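Local atomic coordinates of gram-negative insecticidal protein (Chromobacterium piscinae, PDB entry 6FBM), a protein that is toxic to insects and, as a member of the MACPF family with an added beta-tripod part, probably acts by forming pores in membranes. Residues 259-262 with 263-266; 50-54 with 55-59; 517-520 with 521-524. All coordinates share one frame; numbering follows the deposited sequence.

Interaction 1 of 3, residues 259-262 with 263-266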
ATOM      1  N   PHE A 259       1.784   7.323  23.261  1.00 20.89           N
ATOM      2  CA  PHE A 259       0.894   8.460  23.352  1.00 19.69           C
ATOM      3  C   PHE A 259       1.125   9.418  22.181  1.00 21.01           C
ATOM      4  O   PHE A 259       0.154   9.897  21.587  1.00 21.98           O
ATOM      5  CB  PHE A 259       1.048   9.182  24.656  1.00 18.07           C
ATOM      6  CG  PHE A 259       0.375  10.536  24.662  1.00 16.85           C
ATOM      7  CD1 PHE A 259      -0.992  10.639  24.912  1.00 15.81           C
ATOM      8  CD2 PHE A 259       1.127  11.717  24.450  1.00 15.48           C
ATOM      9  CE1 PHE A 259      -1.590  11.859  24.948  1.00 15.07           C
ATOM     10  CE2 PHE A 259       0.517  12.936  24.455  1.00 15.23           C
ATOM     11  CZ  PHE A 259      -0.858  13.012  24.696  1.00 15.10           C
ATOM     12  N   SER A 260       2.387   9.720  21.853  1.00 20.89           N
ATOM     13  CA  SER A 260       2.678  10.643  20.758  1.00 22.37           C
ATOM     14  C   SER A 260       2.212  10.062  19.416  1.00 23.08           C
ATOM     15  O   SER A 260       1.846  10.820  18.522  1.00 24.71           O
ATOM     16  CB  SER A 260       4.154  11.033  20.691  1.00 22.78           C
ATOM     17  OG  SER A 260       4.849   9.934  20.192  1.00 23.67           O
ATOM     18  N   GLN A 261       2.203   8.739  19.278  1.00 24.13           N
ATOM     19  CA  GLN A 261       1.629   8.124  18.080  1.00 25.60           C
ATOM     20  C   GLN A 261       0.119   8.337  17.990  1.00 24.40           C
ATOM     21  O   GLN A 261      -0.401   8.619  16.921  1.00 26.65           O
ATOM     22  CB  GLN A 261       1.921   6.617  18.021  1.00 27.59           C
ATOM     23  CG  GLN A 261       3.279   6.230  17.481  1.00 29.17           C
ATOM     24  CD  GLN A 261       3.514   4.730  17.577  1.00 31.44           C
ATOM     25  OE1 GLN A 261       2.618   3.924  17.345  1.00 33.69           O
ATOM     26  NE2 GLN A 261       4.748   4.356  17.893  1.00 34.96           N
ATOM     27  N   TRP A 262      -0.572   8.164  19.113  1.00 22.42           N
ATOM     28  CA  TRP A 262      -2.005   8.429  19.215  1.00 20.52           C
ATOM     29  C   TRP A 262      -2.281   9.914  18.941  1.00 19.52           C
ATOM     30  O   TRP A 262      -3.129  10.236  18.147  1.00 19.92           O
ATOM     31  CB  TRP A 262      -2.533   7.980  20.585  1.00 19.46           C
ATOM     32  CG  TRP A 262      -3.960   8.264  20.812  1.00 17.90           C
ATOM     33  CD1 TRP A 262      -5.007   7.438  20.533  1.00 17.02           C
ATOM     34  CD2 TRP A 262      -4.503   9.435  21.381  1.00 16.56           C
ATOM     35  NE1 TRP A 262      -6.184   8.042  20.895  1.00 16.38           N
ATOM     36  CE2 TRP A 262      -5.897   9.272  21.415  1.00 16.10           C
ATOM     37  CE3 TRP A 262      -3.948  10.613  21.857  1.00 16.30           C
ATOM     38  CZ2 TRP A 262      -6.754  10.256  21.900  1.00 16.44           C
ATOM     39  CZ3 TRP A 262      -4.816  11.612  22.357  1.00 16.43           C
ATOM     40  CH2 TRP A 262      -6.195  11.415  22.371  1.00 16.46           C
ATOM     41  N   ALA A 263      -1.514  10.797  19.546  1.00 19.52           N
ATOM     42  CA  ALA A 263      -1.683  12.247  19.355  1.00 20.79           C
ATOM     43  C   ALA A 263      -1.477  12.706  17.924  1.00 21.85           C
ATOM     44  O   ALA A 263      -2.285  13.497  17.417  1.00 21.41           O
ATOM     45  CB  ALA A 263      -0.775  13.033  20.279  1.00 20.27           C
ATOM     46  N   GLU A 264      -0.417  12.235  17.264  1.00 23.90           N
ATOM     47  CA  GLU A 264      -0.181  12.597  15.855  1.00 26.79           C
ATOM     48  C   GLU A 264      -1.153  11.874  14.888  1.00 24.77           C
ATOM     49  O   GLU A 264      -1.355  12.326  13.779  1.00 26.97           O
ATOM     50  CB  GLU A 264       1.297  12.402  15.462  1.00 30.85           C
ATOM     51  CG  GLU A 264       1.742  10.945  15.252  1.00 36.94           C
ATOM     52  CD  GLU A 264       3.266  10.741  15.176  1.00 43.07           C
ATOM     53  OE1 GLU A 264       3.733   9.650  15.613  1.00 43.40           O
ATOM     54  OE2 GLU A 264       3.976  11.666  14.689  1.00 46.61           O
ATOM     55  N   SER A 265      -1.759  10.770  15.317  1.00 21.71           N
ATOM     56  CA  SER A 265      -2.765  10.073  14.523  1.00 20.77           C
ATOM     57  C   SER A 265      -4.137  10.774  14.471  1.00 20.16           C
ATOM     58  O   SER A 265      -4.989  10.391  13.681  1.00 22.86           O
ATOM     59  CB  SER A 265      -3.004   8.653  15.066  1.00 21.58           C
ATOM     60  OG  SER A 265      -3.994   8.618  16.115  1.00 21.58           O
ATOM     61  N   LEU A 266      -4.384  11.762  15.326  1.00 18.11           N
ATOM     62  CA  LEU A 266      -5.745  12.249  15.531  1.00 16.29           C
ATOM     63  C   LEU A 266      -6.433  12.731  14.282  1.00 15.42           C
ATOM     64  O   LEU A 266      -7.622  12.480  14.098  1.00 15.21           O
ATOM     65  CB  LEU A 266      -5.787  13.337  16.600  1.00 16.16           C
ATOM     66  CG  LEU A 266      -5.449  12.817  17.986  1.00 16.34           C
ATOM     67  CD1 LEU A 266      -5.397  13.992  18.921  1.00 16.35           C
ATOM     68  CD2 LEU A 266      -6.435  11.763  18.427  1.00 16.11           C
TER

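Interaction 2 of 3, residues 50-54 with 55-59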
ATOM      1  N   ILE A  50     -13.299  23.158   3.215  1.00 19.24           N
ATOM      2  CA  ILE A  50     -12.482  23.835   4.198  1.00 19.16           C
ATOM      3  C   ILE A  50     -11.093  23.193   4.188  1.00 18.64           C
ATOM      4  O   ILE A  50     -10.961  21.978   3.996  1.00 17.90           O
ATOM      5  CB  ILE A  50     -13.142  23.732   5.588  1.00 20.08           C
ATOM      6  CG1 ILE A  50     -12.451  24.608   6.595  1.00 20.32           C
ATOM      7  CG2 ILE A  50     -13.224  22.264   6.076  1.00 21.15           C
ATOM      8  CD1 ILE A  50     -12.883  24.344   8.029  1.00 20.76           C
ATOM      9  N   GLU A  51     -10.072  24.028   4.387  1.00 19.84           N
ATOM     10  CA  GLU A  51      -8.705  23.594   4.549  1.00 21.65           C
ATOM     11  C   GLU A  51      -8.336  23.522   6.036  1.00 20.25           C
ATOM     12  O   GLU A  51      -8.533  24.472   6.791  1.00 20.28           O
ATOM     13  CB  GLU A  51      -7.762  24.530   3.815  1.00 24.78           C
ATOM     14  CG  GLU A  51      -6.422  23.884   3.415  1.00 27.11           C
ATOM     15  CD  GLU A  51      -5.226  24.609   3.997  1.00 30.96           C
ATOM     16  OE1 GLU A  51      -4.388  25.052   3.159  1.00 34.90           O
ATOM     17  OE2 GLU A  51      -5.087  24.653   5.269  1.00 31.23           O
ATOM     18  N   ILE A  52      -7.849  22.358   6.444  1.00 18.83           N
ATOM     19  CA  ILE A  52      -7.449  22.089   7.797  1.00 18.56           C
ATOM     20  C   ILE A  52      -6.093  21.402   7.732  1.00 20.17           C
ATOM     21  O   ILE A  52      -5.995  20.239   7.340  1.00 19.42           O
ATOM     22  CB  ILE A  52      -8.459  21.175   8.486  1.00 17.59           C
ATOM     23  CG1 ILE A  52      -9.801  21.900   8.628  1.00 17.23           C
ATOM     24  CG2 ILE A  52      -7.966  20.717   9.848  1.00 18.09           C
ATOM     25  CD1 ILE A  52     -10.917  21.061   9.184  1.00 17.19           C
ATOM     26  N   GLU A  53      -5.051  22.124   8.115  1.00 22.64           N
ATOM     27  CA  GLU A  53      -3.685  21.616   8.117  1.00 25.90           C
ATOM     28  C   GLU A  53      -3.297  20.946   6.810  1.00 23.73           C
ATOM     29  O   GLU A  53      -2.878  19.795   6.800  1.00 21.61           O
ATOM     30  CB  GLU A  53      -3.474  20.615   9.262  1.00 31.88           C
ATOM     31  CG  GLU A  53      -3.418  21.253  10.646  1.00 36.82           C
ATOM     32  CD  GLU A  53      -2.779  20.331  11.657  1.00 39.79           C
ATOM     33  OE1 GLU A  53      -1.844  19.585  11.280  1.00 38.23           O
ATOM     34  OE2 GLU A  53      -3.222  20.361  12.832  1.00 52.45           O
ATOM     35  N   GLY A  54      -3.482  21.667   5.720  1.00 21.49           N
ATOM     36  CA  GLY A  54      -3.039  21.229   4.419  1.00 20.09           C
ATOM     37  C   GLY A  54      -4.011  20.334   3.691  1.00 19.96           C
ATOM     38  O   GLY A  54      -3.846  20.119   2.503  1.00 21.09           O
ATOM     39  N   ARG A  55      -5.032  19.820   4.365  1.00 18.46           N
ATOM     40  CA  ARG A  55      -5.973  18.920   3.727  1.00 18.39           C
ATOM     41  C   ARG A  55      -7.331  19.557   3.486  1.00 18.23           C
ATOM     42  O   ARG A  55      -7.761  20.395   4.244  1.00 16.56           O
ATOM     43  CB  ARG A  55      -6.169  17.681   4.579  1.00 18.14           C
ATOM     44  CG  ARG A  55      -4.902  16.985   4.962  1.00 18.55           C
ATOM     45  CD  ARG A  55      -5.291  15.820   5.839  1.00 19.41           C
ATOM     46  NE  ARG A  55      -4.155  15.069   6.381  1.00 20.46           N
ATOM     47  CZ  ARG A  55      -4.265  13.890   6.975  1.00 21.00           C
ATOM     48  NH1 ARG A  55      -5.446  13.266   7.106  1.00 21.73           N
ATOM     49  NH2 ARG A  55      -3.183  13.305   7.469  1.00 21.51           N
ATOM     50  N   SER A  56      -7.994  19.095   2.431  1.00 18.73           N
ATOM     51  CA  SER A  56      -9.313  19.564   2.089  1.00 19.11           C
ATOM     52  C   SER A  56     -10.400  18.656   2.624  1.00 18.59           C
ATOM     53  O   SER A  56     -10.338  17.435   2.504  1.00 21.63           O
ATOM     54  CB  SER A  56      -9.469  19.700   0.588  1.00 20.64           C
ATOM     55  OG  SER A  56     -10.388  20.749   0.335  1.00 21.82           O
ATOM     56  N   TYR A  57     -11.419  19.275   3.205  1.00 16.76           N
ATOM     57  CA  TYR A  57     -12.528  18.538   3.751  1.00 15.24           C
ATOM     58  C   TYR A  57     -13.807  19.153   3.263  1.00 14.63           C
ATOM     59  O   TYR A  57     -13.874  20.349   3.033  1.00 14.05           O
ATOM     60  CB  TYR A  57     -12.438  18.644   5.266  1.00 14.62           C
ATOM     61  CG  TYR A  57     -11.311  17.832   5.867  1.00 14.02           C
ATOM     62  CD1 TYR A  57     -11.362  16.455   5.933  1.00 13.71           C
ATOM     63  CD2 TYR A  57     -10.188  18.448   6.335  1.00 13.84           C
ATOM     64  CE1 TYR A  57     -10.341  15.714   6.463  1.00 13.67           C
ATOM     65  CE2 TYR A  57      -9.123  17.711   6.875  1.00 13.48           C
ATOM     66  CZ  TYR A  57      -9.180  16.356   6.897  1.00 13.41           C
ATOM     67  OH  TYR A  57      -8.127  15.663   7.438  1.00 13.89           O
ATOM     68  N   THR A  58     -14.845  18.341   3.110  1.00 14.56           N
ATOM     69  CA  THR A  58     -16.165  18.828   2.774  1.00 14.07           C
ATOM     70  C   THR A  58     -17.152  18.493   3.875  1.00 13.93           C
ATOM     71  O   THR A  58     -16.954  17.550   4.632  1.00 14.40           O
ATOM     72  CB  THR A  58     -16.659  18.248   1.446  1.00 13.45           C
ATOM     73  OG1 THR A  58     -16.619  16.838   1.503  1.00 12.42           O
ATOM     74  CG2 THR A  58     -15.784  18.749   0.287  1.00 13.67           C
ATOM     75  N   PHE A  59     -18.215  19.273   3.954  1.00 14.26           N
ATOM     76  CA  PHE A  59     -19.262  19.090   4.966  1.00 14.56           C
ATOM     77  C   PHE A  59     -20.474  19.877   4.492  1.00 14.30           C
ATOM     78  O   PHE A  59     -20.334  20.724   3.622  1.00 13.35           O
ATOM     79  CB  PHE A  59     -18.800  19.581   6.337  1.00 14.44           C
ATOM     80  CG  PHE A  59     -18.373  21.006   6.337  1.00 14.84           C
ATOM     81  CD1 PHE A  59     -17.099  21.365   5.946  1.00 15.26           C
ATOM     82  CD2 PHE A  59     -19.253  21.999   6.718  1.00 15.93           C
ATOM     83  CE1 PHE A  59     -16.706  22.692   5.927  1.00 16.44           C
ATOM     84  CE2 PHE A  59     -18.872  23.347   6.700  1.00 16.04           C
ATOM     85  CZ  PHE A  59     -17.593  23.694   6.302  1.00 16.17           C
TER

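Interaction 3 of 3, residues 517-520 with 521-524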
ATOM      1  N   GLN A 517     -21.989 -12.997  59.857  1.00 43.12           N
ATOM      2  CA  GLN A 517     -23.283 -13.305  59.239  1.00 44.78           C
ATOM      3  C   GLN A 517     -23.962 -12.091  58.561  1.00 40.81           C
ATOM      4  O   GLN A 517     -24.404 -12.209  57.407  1.00 42.14           O
ATOM      5  CB  GLN A 517     -24.246 -14.001  60.235  1.00 48.10           C
ATOM      6  CG  GLN A 517     -25.549 -14.555  59.628  1.00 51.13           C
ATOM      7  CD  GLN A 517     -25.339 -15.421  58.372  1.00 52.88           C
ATOM      8  OE1 GLN A 517     -24.534 -16.377  58.388  1.00 52.24           O
ATOM      9  NE2 GLN A 517     -26.084 -15.112  57.288  1.00 46.05           N
ATOM     10  N   GLU A 518     -24.035 -10.947  59.246  1.00 37.88           N
ATOM     11  CA  GLU A 518     -24.606  -9.715  58.650  1.00 37.62           C
ATOM     12  C   GLU A 518     -23.854  -9.294  57.358  1.00 34.49           C
ATOM     13  O   GLU A 518     -24.471  -8.768  56.427  1.00 29.67           O
ATOM     14  CB  GLU A 518     -24.606  -8.539  59.652  1.00 39.96           C
ATOM     15  CG  GLU A 518     -25.685  -8.601  60.736  1.00 43.83           C
ATOM     16  CD  GLU A 518     -25.368  -7.755  61.995  1.00 47.43           C
ATOM     17  OE1 GLU A 518     -24.342  -7.024  62.056  1.00 46.91           O
ATOM     18  OE2 GLU A 518     -26.191  -7.782  62.943  1.00 45.04           O
ATOM     19  N   MET A 519     -22.538  -9.534  57.323  1.00 31.30           N
ATOM     20  CA  MET A 519     -21.697  -9.215  56.169  1.00 30.80           C
ATOM     21  C   MET A 519     -22.016 -10.130  54.995  1.00 32.30           C
ATOM     22  O   MET A 519     -22.206  -9.629  53.888  1.00 29.23           O
ATOM     23  CB  MET A 519     -20.184  -9.283  56.505  1.00 26.89           C
ATOM     24  CG  MET A 519     -19.231  -8.660  55.471  1.00 24.46           C
ATOM     25  SD  MET A 519     -19.373  -6.845  55.329  1.00 23.13           S
ATOM     26  CE  MET A 519     -18.390  -6.256  56.690  1.00 24.07           C
ATOM     27  N   LYS A 520     -22.054 -11.452  55.230  1.00 35.73           N
ATOM     28  CA  LYS A 520     -22.510 -12.421  54.211  1.00 37.84           C
ATOM     29  C   LYS A 520     -23.840 -12.002  53.581  1.00 36.80           C
ATOM     30  O   LYS A 520     -23.972 -11.951  52.349  1.00 31.16           O
ATOM     31  CB  LYS A 520     -22.686 -13.837  54.794  1.00 42.69           C
ATOM     32  CG  LYS A 520     -21.499 -14.786  54.682  1.00 50.03           C
ATOM     33  CD  LYS A 520     -21.937 -16.248  54.372  1.00 56.93           C
ATOM     34  CE  LYS A 520     -20.756 -17.183  54.180  1.00 60.02           C
ATOM     35  NZ  LYS A 520     -19.963 -17.421  55.431  1.00 57.66           N
ATOM     36  N   SER A 521     -24.804 -11.686  54.442  1.00 36.47           N
ATOM     37  CA  SER A 521     -26.154 -11.325  54.015  1.00 36.03           C
ATOM     38  C   SER A 521     -26.178 -10.005  53.220  1.00 36.35           C
ATOM     39  O   SER A 521     -26.777  -9.933  52.137  1.00 39.47           O
ATOM     40  CB  SER A 521     -27.091 -11.265  55.233  1.00 36.66           C
ATOM     41  OG  SER A 521     -28.374 -10.775  54.879  1.00 37.15           O
ATOM     42  N   MET A 522     -25.525  -8.976  53.761  1.00 35.49           N
ATOM     43  CA  MET A 522     -25.377  -7.669  53.092  1.00 32.60           C
ATOM     44  C   MET A 522     -24.689  -7.803  51.733  1.00 33.05           C
ATOM     45  O   MET A 522     -25.173  -7.263  50.755  1.00 34.34           O
ATOM     46  CB  MET A 522     -24.601  -6.702  54.005  1.00 30.87           C
ATOM     47  CG  MET A 522     -24.454  -5.264  53.519  1.00 29.83           C
ATOM     48  SD  MET A 522     -23.207  -4.989  52.246  1.00 27.75           S
ATOM     49  CE  MET A 522     -21.746  -5.759  52.926  1.00 28.57           C
ATOM     50  N   LEU A 523     -23.586  -8.546  51.673  1.00 33.75           N
ATOM     51  CA  LEU A 523     -22.849  -8.772  50.420  1.00 34.49           C
ATOM     52  C   LEU A 523     -23.575  -9.599  49.357  1.00 37.29           C
ATOM     53  O   LEU A 523     -23.318  -9.400  48.152  1.00 38.41           O
ATOM     54  CB  LEU A 523     -21.511  -9.466  50.676  1.00 34.58           C
ATOM     55  CG  LEU A 523     -20.319  -8.657  51.187  1.00 36.36           C
ATOM     56  CD1 LEU A 523     -19.062  -9.516  51.191  1.00 34.89           C
ATOM     57  CD2 LEU A 523     -20.097  -7.414  50.337  1.00 36.70           C
ATOM     58  N   SER A 524     -24.437 -10.535  49.780  1.00 38.73           N
ATOM     59  CA  SER A 524     -25.184 -11.366  48.833  1.00 38.20           C
ATOM     60  C   SER A 524     -26.201 -10.544  48.009  1.00 37.20           C
ATOM     61  O   SER A 524     -26.643 -11.021  46.971  1.00 37.28           O
ATOM     62  CB  SER A 524     -25.896 -12.530  49.554  1.00 38.17           C
ATOM     63  OG  SER A 524     -27.103 -12.073  50.183  1.00 37.34           O
TER

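Interaction 1 of 3, residues 259-262 with 263-266
Ala263 N bonds to Phe259 O at 2.8 Å and Glu264 N to Ser260 O at 3.0 Å, the i to i+4 pattern of an alpha helix. The next turn is less regular. Ser265 N makes a weak bond to Gln261 O and another weak one to Trp262 O. The hydroxyl joins in: Ser265 OG donates to Trp262 O at 2.7 Å, with a C=O...O angle of 124°. Its chi1 of 87° sets OG between the backbone N and the carbonyl carbon, which turns it back over the preceding turn. Ser265 OG also hydrogen-bonds with Lys242 N.

The segment is part of helix 255-269, within the MACPF (MAC/perforin) domain. This helix packs against strands 120-134 and 179-187 of the large antiparallel sheet. Phe259 and Trp262 both touch Leu181 there, and His128 meets the Trp262 ring edge-to-face.

Within the helix, Leu266 CD2 lies over one face of the indole. It is 3.9 Å from the centroid of the six-membered ring of Trp262, 13° off the normal, a CH-pi contact. Trp262 NE1 bonds to Gly240 O, which anchors the indole at its polar edge. On the more exposed side, Glu264 CG lies 3.3 Å from Ser260 O, and the chain then runs on extended.

Interaction 2 of 3, residues 50-54 with 55-59
Ile50 packs against Tyr57 and Phe59 of the neighbouring strand. Its CG2 branch does the touching: Ile50 CG2 is 3.5 Å from Phe59 CE1, at the ring edge and near its plane. With CG1 anti to the backbone N (chi1 -171°), Ile50 has CG2 on the side of the Phe59 ring. The same methyl lies 3.8 Å from Tyr57 CB. Ile52 crosses the Tyr57 side chain at about a right angle, with Ile52 CB 3.9 Å from Tyr57 CE2. Chi1 of -72° places Tyr57 CG beside its own backbone N, and the ring leans toward the turn.

Arg55 runs extended from CG to NE and leaves the hairpin. Its NH1 forms a salt bridge with Asp268 of helix 255-269. Arg55 NH1 of the second subunit bonds to Ser56 OG, so the face that carries Glu51 and Ser56 meets the second subunit. Glu51 bends at chi2, and its OE2 receives a weak bond from Gly54 N.

Four backbone bonds hold the strands together. Ile50 N to Tyr57 O and Tyr57 N to Ile50 O are both 2.9 Å. Ile52 N to Arg55 O and Arg55 N to Ile52 O close the end. The arrangement is a beta hairpin with a two-residue type I' turn from Ile52 to Arg55, Glu53 and Gly54 at its corners.

Interaction 3 of 3, residues 517-520 with 521-524
Met519 and Met522 meet through their thioether ends, with Met519 SD 3.5 Å from Met522 CE. The two side chains lie side by side and point the same way. Both start with CG anti to the backbone N. Both then bend at chi2 and chi3. The bends bring the terminal methyl of Met522 back to the sulfur of Met519. Leu523 is a looser neighbour, its CD1 4.4 Å from Met519 CG. These three residues form the apolar side of the helix. Met519 is buried against Leu377, Leu523 touches Phe378 and Met529, and Met522 reaches Val314.

The backbone bonds follow the i to i+4 rule. Ser521 N bonds to Gln517 O, and Met522 N to Glu518 O. Leu523 N bonds to Met519 O at 2.8 Å, nearly straight at 166°. Ser524 N bonds to Lys520 O at 3.0 Å, more bent at 141°.

Two side-chain polar bonds are made. Ser524 OG donates to Ser521 O at 2.9 Å, with the hydroxyl curled back between its own backbone N and carbonyl carbon. Ser524 N also makes a weak bond to Ser521 O. Toward the start of the helix, Glu518 OE1 accepts a bond from Ser515 N, one residue ahead of the helix. Gln517, Glu518, Lys520, Ser521 and Ser524 make up the exposed polar side. The whole is a short amphipathic alpha helix, 516-524, which follows directly on strand 513-515 of a four-stranded mixed sheet.

Along the chain the order is interaction 2, interaction 1, interaction 3. Interactions 1 and 2 are neighbours, with centres 19 Å apart and nearest atoms about 7 Å apart. They do not touch, but helix 255-269, which carries interaction 1, packs on the hairpin of interaction 2 through Leu267 and Asp268. Strand 64-78, which touches that hairpin, and strand 120-134, which touches the helix, pair in one antiparallel sheet. Interactions 1 and 2 thus belong to one packed region at the MACPF end. Interaction 3 sits in the Vps62-like part, across the chain's centre, about 48 Å from interaction 1 and 60 Å from interaction 2, centre to centre. Of the three, interaction 2 alone meets a second subunit.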